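Local atomic coordinates of solute-binding protein (Thermoactinomyces vulgaris, PDB entry 2ZYN), a protein that probably binds cyclodextrins and related maltose-type sugars outside the cell and passes them to a membrane transporter for uptake. Residues 59-64 / 78-83; 178-183 / 213-218; 260-265 / 334-339. All coordinates share one frame; numbering follows the deposited sequence.

Contact 1: 59-64 / 78-83; sequences LKQQEK and VTWPHD. With GLC (alpha-D-glucopyranose), chain B; GLC (alpha-D-glucopyranose), chain C; GLC (alpha-D-glucopyranose), chain D.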
loop_
_atom_site.group_PDB
_atom_site.type_symbol
_atom_site.label_atom_id
_atom_site.label_comp_id
_atom_site.label_asym_id
_atom_site.label_seq_id
_atom_site.Cartn_x
_atom_site.Cartn_y
_atom_site.Cartn_z
ATOM N N LEU A 59 -9.265 1.527 0.610
ATOM C CA LEU A 59 -9.151 2.980 0.529
ATOM C C LEU A 59 -10.438 3.776 0.832
ATOM O O LEU A 59 -10.420 5.016 0.803
ATOM C CB LEU A 59 -8.486 3.377 -0.810
ATOM C CG LEU A 59 -7.069 2.808 -1.090
ATOM C CD1 LEU A 59 -6.587 3.165 -2.496
ATOM C CD2 LEU A 59 -6.064 3.306 -0.054
ATOM N N LYS A 60 -11.541 3.062 1.114
ATOM C CA LYS A 60 -12.798 3.709 1.475
ATOM C C LYS A 60 -13.088 3.597 2.972
ATOM O O LYS A 60 -13.944 4.319 3.493
ATOM C CB LYS A 60 -13.960 3.143 0.654
ATOM C CG LYS A 60 -13.913 3.499 -0.833
ATOM C CD LYS A 60 -15.163 3.024 -1.577
ATOM C CE LYS A 60 -16.361 3.938 -1.327
ATOM N NZ LYS A 60 -17.588 3.473 -2.038
ATOM N N GLN A 61 -12.365 2.708 3.659
ATOM C CA GLN A 61 -12.633 2.413 5.070
ATOM C C GLN A 61 -12.488 3.605 6.014
ATOM O O GLN A 61 -13.326 3.789 6.898
ATOM C CB GLN A 61 -11.773 1.242 5.573
ATOM C CG GLN A 61 -12.261 -0.121 5.090
ATOM C CD GLN A 61 -11.700 -1.295 5.876
ATOM O OE1 GLN A 61 -11.572 -2.401 5.351
ATOM N NE2 GLN A 61 -11.377 -1.065 7.139
ATOM N N GLN A 62 -11.432 4.400 5.838
ATOM C CA GLN A 62 -11.189 5.547 6.722
ATOM C C GLN A 62 -12.275 6.600 6.565
ATOM O O GLN A 62 -12.756 7.156 7.558
ATOM C CB GLN A 62 -9.796 6.146 6.486
ATOM C CG GLN A 62 -9.452 7.328 7.406
ATOM C CD GLN A 62 -7.955 7.560 7.565
ATOM O OE1 GLN A 62 -7.531 8.529 8.201
ATOM N NE2 GLN A 62 -7.153 6.677 6.994
ATOM N N GLU A 63 -12.670 6.857 5.319
ATOM C CA GLU A 63 -13.741 7.808 5.036
ATOM C C GLU A 63 -15.087 7.319 5.569
ATOM O O GLU A 63 -15.863 8.108 6.109
ATOM C CB GLU A 63 -13.827 8.121 3.537
ATOM C CG GLU A 63 -12.634 8.909 2.985
ATOM C CD GLU A 63 -12.418 10.246 3.685
ATOM O OE1 GLU A 63 -13.414 10.926 4.025
ATOM O OE2 GLU A 63 -11.243 10.620 3.896
ATOM N N LYS A 64 -15.341 6.016 5.442
ATOM C CA LYS A 64 -16.592 5.415 5.919
ATOM C C LYS A 64 -16.702 5.441 7.447
ATOM O O LYS A 64 -17.778 5.711 7.993
ATOM C CB LYS A 64 -16.744 3.983 5.394
ATOM C CG LYS A 64 -18.109 3.355 5.650
ATOM C CD LYS A 64 -18.137 1.895 5.211
ATOM C CE LYS A 64 -19.499 1.262 5.439
ATOM N NZ LYS A 64 -20.537 1.818 4.529
ATOM N N VAL A 78 -10.931 -2.219 11.906
ATOM C CA VAL A 78 -10.828 -1.671 10.554
ATOM C C VAL A 78 -9.392 -1.846 10.053
ATOM O O VAL A 78 -8.498 -2.171 10.833
ATOM C CB VAL A 78 -11.223 -0.168 10.516
ATOM C CG1 VAL A 78 -12.704 0.014 10.861
ATOM C CG2 VAL A 78 -10.340 0.657 11.470
ATOM N N THR A 79 -9.174 -1.640 8.758
ATOM C CA THR A 79 -7.837 -1.772 8.175
ATOM C C THR A 79 -7.585 -0.804 7.018
ATOM O O THR A 79 -8.459 -0.577 6.183
ATOM C CB THR A 79 -7.554 -3.240 7.731
ATOM O OG1 THR A 79 -6.194 -3.361 7.292
ATOM C CG2 THR A 79 -8.519 -3.689 6.617
ATOM N N TRP A 80 -6.383 -0.238 7.001
ATOM C CA TRP A 80 -5.874 0.557 5.877
ATOM C C TRP A 80 -4.363 0.737 5.993
ATOM O O TRP A 80 -3.810 0.585 7.090
ATOM C CB TRP A 80 -6.592 1.911 5.738
ATOM C CG TRP A 80 -6.615 2.776 6.962
ATOM C CD1 TRP A 80 -5.588 3.525 7.462
ATOM C CD2 TRP A 80 -7.738 3.010 7.816
ATOM N NE1 TRP A 80 -6.002 4.203 8.585
ATOM C CE2 TRP A 80 -7.317 3.905 8.824
ATOM C CE3 TRP A 80 -9.060 2.545 7.831
ATOM C CZ2 TRP A 80 -8.170 4.344 9.845
ATOM C CZ3 TRP A 80 -9.911 2.981 8.846
ATOM C CH2 TRP A 80 -9.460 3.878 9.836
ATOM N N PRO A 81 -3.683 1.043 4.867
ATOM C CA PRO A 81 -2.235 1.276 4.937
ATOM C C PRO A 81 -1.871 2.415 5.897
ATOM O O PRO A 81 -2.624 3.373 6.042
ATOM C CB PRO A 81 -1.861 1.639 3.497
ATOM C CG PRO A 81 -2.950 1.068 2.657
ATOM C CD PRO A 81 -4.190 1.177 3.487
ATOM N N HIS A 82 -0.710 2.290 6.532
ATOM C CA HIS A 82 -0.323 3.127 7.665
ATOM C C HIS A 82 -0.113 4.613 7.362
ATOM O O HIS A 82 -0.004 5.409 8.294
ATOM C CB HIS A 82 0.967 2.582 8.268
ATOM C CG HIS A 82 2.159 2.815 7.400
ATOM N ND1 HIS A 82 3.021 3.875 7.585
ATOM C CD2 HIS A 82 2.609 2.152 6.310
ATOM C CE1 HIS A 82 3.962 3.840 6.660
ATOM N NE2 HIS A 82 3.736 2.802 5.875
ATOM N N ASP A 83 -0.020 4.991 6.085
ATOM C CA ASP A 83 0.284 6.386 5.733
ATOM C C ASP A 83 -0.708 7.378 6.334
ATOM O O ASP A 83 -0.338 8.493 6.695
ATOM C CB ASP A 83 0.386 6.595 4.216
ATOM C CG ASP A 83 -0.836 6.104 3.472
ATOM O OD1 ASP A 83 -1.050 4.876 3.433
ATOM O OD2 ASP A 83 -1.566 6.935 2.887
HETATM C C1 GLC B . -1.393 4.358 -1.204
HETATM C C2 GLC B . -1.745 4.880 0.179
HETATM C C3 GLC B . -3.192 5.382 0.213
HETATM C C4 GLC B . -3.484 6.416 -0.927
HETATM C C5 GLC B . -3.007 5.880 -2.293
HETATM C C6 GLC B . -3.028 6.917 -3.393
HETATM O O2 GLC B . -1.530 3.904 1.185
HETATM O O3 GLC B . -3.596 5.891 1.451
HETATM O O4 GLC B . -4.875 6.586 -0.988
HETATM O O5 GLC B . -1.651 5.360 -2.204
HETATM O O6 GLC B . -2.957 6.280 -4.650
HETATM C C1 GLC C . -5.317 7.884 -0.516
HETATM C C2 GLC C . -6.623 7.684 0.211
HETATM C C3 GLC C . -7.703 7.180 -0.742
HETATM C C4 GLC C . -7.867 8.060 -2.033
HETATM C C5 GLC C . -6.469 8.341 -2.661
HETATM C C6 GLC C . -6.433 9.421 -3.753
HETATM O O2 GLC C . -6.496 6.807 1.333
HETATM O O3 GLC C . -8.949 6.980 -0.143
HETATM O O4 GLC C . -8.612 7.230 -2.926
HETATM O O5 GLC C . -5.489 8.739 -1.667
HETATM O O6 GLC C . -6.981 10.637 -3.192
HETATM C C1 GLC D . -1.740 -0.767 -2.867
HETATM C C2 GLC D . -1.264 -0.484 -1.425
HETATM C C3 GLC D . -1.699 0.944 -0.900
HETATM C C4 GLC D . -1.609 2.057 -1.968
HETATM C C5 GLC D . -2.291 1.627 -3.287
HETATM C C6 GLC D . -2.179 2.698 -4.382
HETATM O O2 GLC D . -1.741 -1.488 -0.511
HETATM O O3 GLC D . -0.850 1.356 0.159
HETATM O O4 GLC D . -2.239 3.244 -1.487
HETATM O O5 GLC D . -1.729 0.395 -3.780
HETATM O O6 GLC D . -3.171 2.455 -5.347
#

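Contact 2: 178-183 / 213-218; sequences YFLFAA and NEVQKW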
loop_
_atom_site.group_PDB
_atom_site.type_symbol
_atom_site.label_atom_id
_atom_site.label_comp_id
_atom_site.label_asym_id
_atom_site.label_seq_id
_atom_site.Cartn_x
_atom_site.Cartn_y
_atom_site.Cartn_z
ATOM N N TYR A 178 6.627 6.962 -7.087
ATOM C CA TYR A 178 7.527 7.513 -6.065
ATOM C C TYR A 178 9.012 7.287 -6.343
ATOM O O TYR A 178 9.826 8.187 -6.122
ATOM C CB TYR A 178 7.184 7.002 -4.657
ATOM C CG TYR A 178 8.128 7.538 -3.593
ATOM C CD1 TYR A 178 8.135 8.893 -3.260
ATOM C CD2 TYR A 178 9.033 6.697 -2.941
ATOM C CE1 TYR A 178 9.009 9.399 -2.292
ATOM C CE2 TYR A 178 9.912 7.194 -1.971
ATOM C CZ TYR A 178 9.890 8.548 -1.650
ATOM O OH TYR A 178 10.746 9.059 -0.691
ATOM N N PHE A 179 9.359 6.093 -6.825
ATOM C CA PHE A 179 10.764 5.740 -7.037
ATOM C C PHE A 179 11.454 6.629 -8.076
ATOM O O PHE A 179 12.663 6.854 -7.995
ATOM C CB PHE A 179 10.922 4.245 -7.359
ATOM C CG PHE A 179 10.689 3.890 -8.801
ATOM C CD1 PHE A 179 11.763 3.704 -9.666
ATOM C CD2 PHE A 179 9.396 3.718 -9.293
ATOM C CE1 PHE A 179 11.559 3.364 -11.000
ATOM C CE2 PHE A 179 9.177 3.374 -10.624
ATOM C CZ PHE A 179 10.263 3.197 -11.481
ATOM N N LEU A 180 10.675 7.126 -9.038
ATOM C CA LEU A 180 11.151 8.090 -10.033
ATOM C C LEU A 180 11.535 9.416 -9.372
ATOM O O LEU A 180 12.561 10.007 -9.707
ATOM C CB LEU A 180 10.075 8.330 -11.097
ATOM C CG LEU A 180 10.052 7.640 -12.468
ATOM C CD1 LEU A 180 10.749 6.304 -12.502
ATOM C CD2 LEU A 180 8.611 7.513 -12.956
ATOM N N PHE A 181 10.698 9.864 -8.434
ATOM C CA PHE A 181 10.938 11.077 -7.653
ATOM C C PHE A 181 12.119 10.897 -6.696
ATOM O O PHE A 181 13.010 11.745 -6.638
ATOM C CB PHE A 181 9.683 11.450 -6.859
ATOM C CG PHE A 181 8.553 11.977 -7.707
ATOM C CD1 PHE A 181 7.744 11.110 -8.437
ATOM C CD2 PHE A 181 8.286 13.341 -7.756
ATOM C CE1 PHE A 181 6.688 11.594 -9.214
ATOM C CE2 PHE A 181 7.230 13.840 -8.524
ATOM C CZ PHE A 181 6.432 12.960 -9.260
ATOM N N ALA A 182 12.124 9.788 -5.960
ATOM C CA ALA A 182 13.206 9.483 -5.018
ATOM C C ALA A 182 14.574 9.394 -5.700
ATOM O O ALA A 182 15.582 9.826 -5.137
ATOM C CB ALA A 182 12.904 8.202 -4.262
ATOM N N ALA A 183 14.601 8.842 -6.911
ATOM C CA ALA A 183 15.838 8.725 -7.692
ATOM C C ALA A 183 16.483 10.077 -7.989
ATOM O O ALA A 183 17.701 10.172 -8.130
ATOM C CB ALA A 183 15.572 7.994 -8.988
ATOM N N ASN A 213 9.021 14.855 -14.675
ATOM C CA ASN A 213 9.535 14.765 -16.047
ATOM C C ASN A 213 9.626 13.317 -16.526
ATOM O O ASN A 213 9.276 13.011 -17.668
ATOM C CB ASN A 213 10.916 15.419 -16.153
ATOM C CG ASN A 213 10.853 16.878 -16.578
ATOM O OD1 ASN A 213 9.868 17.577 -16.334
ATOM N ND2 ASN A 213 11.924 17.344 -17.221
ATOM N N GLU A 214 10.090 12.432 -15.645
ATOM C CA GLU A 214 10.182 11.003 -15.958
ATOM C C GLU A 214 8.803 10.365 -16.131
ATOM O O GLU A 214 8.610 9.528 -17.015
ATOM C CB GLU A 214 10.992 10.256 -14.893
ATOM C CG GLU A 214 12.493 10.542 -14.900
ATOM C CD GLU A 214 13.206 10.043 -16.151
ATOM O OE1 GLU A 214 14.201 10.684 -16.552
ATOM O OE2 GLU A 214 12.783 9.021 -16.734
ATOM N N VAL A 215 7.852 10.773 -15.288
ATOM C CA VAL A 215 6.459 10.326 -15.384
ATOM C C VAL A 215 5.864 10.686 -16.748
ATOM O O VAL A 215 5.243 9.846 -17.405
ATOM C CB VAL A 215 5.586 10.925 -14.249
ATOM C CG1 VAL A 215 4.111 10.606 -14.462
ATOM C CG2 VAL A 215 6.051 10.416 -12.888
ATOM N N GLN A 216 6.072 11.934 -17.164
ATOM C CA GLN A 216 5.629 12.420 -18.470
ATOM C C GLN A 216 6.152 11.538 -19.607
ATOM O O GLN A 216 5.406 11.200 -20.528
ATOM C CB GLN A 216 6.085 13.867 -18.671
ATOM C CG GLN A 216 5.545 14.534 -19.928
ATOM C CD GLN A 216 6.010 15.970 -20.075
ATOM O OE1 GLN A 216 5.196 16.883 -20.193
ATOM N NE2 GLN A 216 7.325 16.178 -20.063
ATOM N N LYS A 217 7.431 11.169 -19.522
ATOM C CA LYS A 217 8.098 10.348 -20.539
ATOM C C LYS A 217 7.411 8.999 -20.762
ATOM O O LYS A 217 7.402 8.488 -21.879
ATOM C CB LYS A 217 9.571 10.127 -20.178
ATOM C CG LYS A 217 10.445 11.372 -20.265
ATOM C CD LYS A 217 11.852 11.078 -19.768
ATOM C CE LYS A 217 12.664 12.350 -19.585
ATOM N NZ LYS A 217 14.095 12.049 -19.301
ATOM N N TRP A 218 6.837 8.431 -19.704
ATOM C CA TRP A 218 6.115 7.160 -19.813
ATOM C C TRP A 218 4.868 7.270 -20.696
ATOM O O TRP A 218 4.465 6.297 -21.336
ATOM C CB TRP A 218 5.766 6.608 -18.428
ATOM C CG TRP A 218 6.915 5.900 -17.785
ATOM C CD1 TRP A 218 7.828 6.433 -16.927
ATOM C CD2 TRP A 218 7.288 4.527 -17.966
ATOM N NE1 TRP A 218 8.745 5.479 -16.555
ATOM C CE2 TRP A 218 8.435 4.298 -17.175
ATOM C CE3 TRP A 218 6.760 3.466 -18.715
ATOM C CZ2 TRP A 218 9.067 3.052 -17.110
ATOM C CZ3 TRP A 218 7.387 2.226 -18.650
ATOM C CH2 TRP A 218 8.530 2.031 -17.854
#

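Contact 3: 260-265 / 334-339; sequences INVGVA and NPVVNG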
loop_
_atom_site.group_PDB
_atom_site.type_symbol
_atom_site.label_atom_id
_atom_site.label_comp_id
_atom_site.label_asym_id
_atom_site.label_seq_id
_atom_site.Cartn_x
_atom_site.Cartn_y
_atom_site.Cartn_z
ATOM N N ILE A 260 -0.670 -16.988 -15.311
ATOM C CA ILE A 260 0.602 -16.323 -15.578
ATOM C C ILE A 260 1.741 -16.946 -14.763
ATOM O O ILE A 260 1.687 -16.991 -13.530
ATOM C CB ILE A 260 0.527 -14.783 -15.339
ATOM C CG1 ILE A 260 -0.677 -14.157 -16.067
ATOM C CG2 ILE A 260 1.831 -14.108 -15.750
ATOM C CD1 ILE A 260 -0.649 -14.259 -17.593
ATOM N N ASN A 261 2.752 -17.448 -15.472
ATOM C CA ASN A 261 4.001 -17.886 -14.857
ATOM C C ASN A 261 4.768 -16.644 -14.425
ATOM O O ASN A 261 5.514 -16.054 -15.206
ATOM C CB ASN A 261 4.827 -18.723 -15.842
ATOM C CG ASN A 261 6.066 -19.344 -15.204
ATOM O OD1 ASN A 261 6.950 -19.835 -15.906
ATOM N ND2 ASN A 261 6.133 -19.330 -13.873
ATOM N N VAL A 262 4.567 -16.253 -13.172
ATOM C CA VAL A 262 5.052 -14.969 -12.677
ATOM C C VAL A 262 6.470 -15.023 -12.116
ATOM O O VAL A 262 6.837 -15.955 -11.395
ATOM C CB VAL A 262 4.089 -14.354 -11.617
ATOM C CG1 VAL A 262 2.757 -13.997 -12.252
ATOM C CG2 VAL A 262 3.879 -15.294 -10.434
ATOM N N GLY A 263 7.258 -14.016 -12.473
ATOM C CA GLY A 263 8.553 -13.771 -11.848
ATOM C C GLY A 263 8.511 -12.427 -11.148
ATOM O O GLY A 263 7.787 -11.526 -11.572
ATOM N N VAL A 264 9.271 -12.292 -10.067
ATOM C CA VAL A 264 9.341 -11.026 -9.339
ATOM C C VAL A 264 10.794 -10.640 -9.103
ATOM O O VAL A 264 11.583 -11.442 -8.602
ATOM C CB VAL A 264 8.571 -11.079 -7.996
ATOM C CG1 VAL A 264 8.612 -9.719 -7.287
ATOM C CG2 VAL A 264 7.126 -11.517 -8.216
ATOM N N ALA A 265 11.142 -9.414 -9.483
ATOM C CA ALA A 265 12.486 -8.887 -9.281
ATOM C C ALA A 265 12.412 -7.468 -8.722
ATOM O O ALA A 265 11.429 -6.766 -8.958
ATOM C CB ALA A 265 13.262 -8.909 -10.591
ATOM N N ASN A 334 11.012 -18.343 -1.028
ATOM C CA ASN A 334 10.138 -18.365 -2.198
ATOM C C ASN A 334 10.562 -17.242 -3.152
ATOM O O ASN A 334 10.407 -16.066 -2.824
ATOM C CB ASN A 334 8.681 -18.176 -1.742
ATOM C CG ASN A 334 7.654 -18.390 -2.859
ATOM O OD1 ASN A 334 6.449 -18.346 -2.604
ATOM N ND2 ASN A 334 8.117 -18.623 -4.083
ATOM N N PRO A 335 11.117 -17.605 -4.332
ATOM C CA PRO A 335 11.645 -16.650 -5.320
ATOM C C PRO A 335 10.684 -15.523 -5.700
ATOM O O PRO A 335 11.128 -14.401 -5.965
ATOM C CB PRO A 335 11.916 -17.529 -6.543
ATOM C CG PRO A 335 12.188 -18.867 -5.980
ATOM C CD PRO A 335 11.294 -18.999 -4.783
ATOM N N VAL A 336 9.389 -15.826 -5.736
ATOM C CA VAL A 336 8.364 -14.832 -6.048
ATOM C C VAL A 336 8.260 -13.820 -4.904
ATOM O O VAL A 336 8.320 -12.607 -5.129
ATOM C CB VAL A 336 6.991 -15.502 -6.327
ATOM C CG1 VAL A 336 5.884 -14.461 -6.456
ATOM C CG2 VAL A 336 7.059 -16.370 -7.582
ATOM N N VAL A 337 8.130 -14.329 -3.681
ATOM C CA VAL A 337 8.070 -13.494 -2.481
ATOM C C VAL A 337 9.403 -12.775 -2.241
ATOM O O VAL A 337 9.418 -11.601 -1.853
ATOM C CB VAL A 337 7.675 -14.328 -1.234
ATOM C CG1 VAL A 337 7.471 -13.431 -0.020
ATOM C CG2 VAL A 337 6.414 -15.124 -1.510
ATOM N N ASN A 338 10.507 -13.480 -2.497
ATOM C CA ASN A 338 11.866 -12.946 -2.347
ATOM C C ASN A 338 12.111 -11.642 -3.109
ATOM O O ASN A 338 12.766 -10.737 -2.593
ATOM C CB ASN A 338 12.904 -13.997 -2.762
ATOM C CG ASN A 338 14.324 -13.596 -2.402
ATOM O OD1 ASN A 338 14.622 -13.280 -1.247
ATOM N ND2 ASN A 338 15.212 -13.617 -3.391
ATOM N N GLY A 339 11.584 -11.559 -4.332
ATOM C CA GLY A 339 11.691 -10.351 -5.152
ATOM C C GLY A 339 11.082 -9.121 -4.498
ATOM O O GLY A 339 11.662 -8.036 -4.551
#

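Contact 1: 59-64 / 78-83
Gln62 lies over one face of the Trp80 indole, the two side chains crossing at about a right angle. Its CB sits above the six-membered ring, 3.8 Å from the Trp80 centroid and 5° off the ring normal, a CH-pi contact. With CG anti to the backbone N (chi1 -178°) and the chain extended beyond it, Gln62 runs across the indole until its amide reaches the five-membered ring. There NE2 stands 3.1 Å above the Trp80 plane, displaced toward the rim, and the amide is turned only 26° from the ring. Gln62 NE2 and Trp80 NE1, both donors, are not hydrogen-bonded to each other; Gln62 OE1 takes its hydrogen bond from Lys91. Gln61 reaches the same indole at its edge, near the ring plane, with CB 3.8 Å from Trp80 CE3, and its chain then crosses obliquely over Thr79.

Beyond this layer the segments meet three consecutive 1,4-linked glucoses. Leu59 turns its two ends to different units: its carbonyl O accepts a 2.6 Å hydrogen bond from O3 of the chain C glucose, while CD2 rests 3.6 Å from C3 of the chain B glucose. Asp83 faces the chain B sugar with both carboxylate oxygens, OD1 taking a very short 2.5 Å bond from O2 and OD2 a 2.7 Å bond from O3. These two bonds, with a weak one from Trp360 to OD2, are likely to hold the carboxylate's rotation. Pro81 lies against the B and D units at their linkage, its CG 3.3 Å from O3 of the chain D glucose. Arg84, Glu129 and Asn173 also hydrogen-bond to the bound glucose units. Apolar side chains beside the rings and a carboxylate on vicinal hydroxyls are characteristic of the sugar cleft of a bacterial solute-binding protein.

Contact 2: 178-183 / 213-218
Leu180 supplies most of the apolar contact between the two helices, meeting three residues of 213-218. Its CG lies 3.7 Å from CB of Glu214, the side chains crossing at about a right angle, so the aliphatic root of the glutamate serves as part of the hydrophobic surface. Leu180 CD2 meets Val215 CG2 at 3.9 Å and approaches the pyrrole part of Trp218, 4.1 Å from NE1. Phe181 adds a second aromatic touch: its CE1 is 3.9 Å from Val215 CG2. That methyl, anti to the carbonyl carbon of Val215, is thus shared between Leu180 and Phe181.

The polar interactions run along 213-218 and to its surroundings. Glu214 bends at chi2 (-66°), leading its carboxylate away from Leu180; OE1 forms a salt bridge with Lys217 NZ at 3.1 Å, the ammonium approaching from above the carboxylate plane. Both Glu214 OE2 and Trp218 NE1 hydrogen-bond to the hydroxyl of Tyr147, which ties the polar ends of these two residues together.

The axes of the two short helical segments approach to 9.7 Å, with their directions 138° apart, an oblique crossing more antiparallel than parallel. Helix 147-157 touches both partners, with Tyr147 against Leu180 and Phe151 edge-to-face with Trp218. Phe174 meets Phe181 edge-to-face, and His367 of helix 360-371 touches Val215.

Contact 3: 260-265 / 334-339
Pro335, directly after the N-cap residue Asn334, brings its carbonyl O to 4.0 Å from Val264 O at the margin of the contact. Val336 then does most of the work. Its CG1, anti to the backbone N (chi1 172°), meets CG2 of Val264 at 3.6 Å, the side chains crossing at about a right angle. Its other methyl, CG2, leans toward the strand backbone, 3.8 Å from Val262 O. The carbonyl of Val336 also faces the strand: its O lies 3.3 Å from Val264 CB. Replacing Val264 with an alanine would probably leave Val336 CG1 without its nearest partner on the strand and open a gap beside Ile252, which touches both valines. Val337 points away from the strand and touches Ile319. At Gly339 the backbones come close, with CA 3.6 Å from Val264 O; a side-chain carbon here would clash with that oxygen.

The axes of strand 262-265 and of helical residues 335-339 run 34° apart, 6.3 Å at closest approach. The strand is an outermost one of a four-stranded mixed sheet, hydrogen-bonded to strand 132-136, and the start of helix 335-344 packs against it: an alpha/beta layer, as in the lobes of periplasmic-type solute-binding proteins.

Contact 1 lies at the sugar, with Leu59, Pro81 and Asp83 touching the bound glucoses, whereas the other two are set back from it. Contacts 2 and 3 are both on the opposite side of the chain's centre from contact 1, their centres about 27 and 28 Å from its own, consistent with the two-lobed architecture of the family, in which ligand is held between the lobes. Contact 2 is nearer the ligand than its distance from contact 1 suggests: the Phe181 side chain is about 12 Å from a bound glucose. Contacts 2 and 3 do not touch; their nearest atoms are about 10 Å apart. Along the chain, all three follow in series.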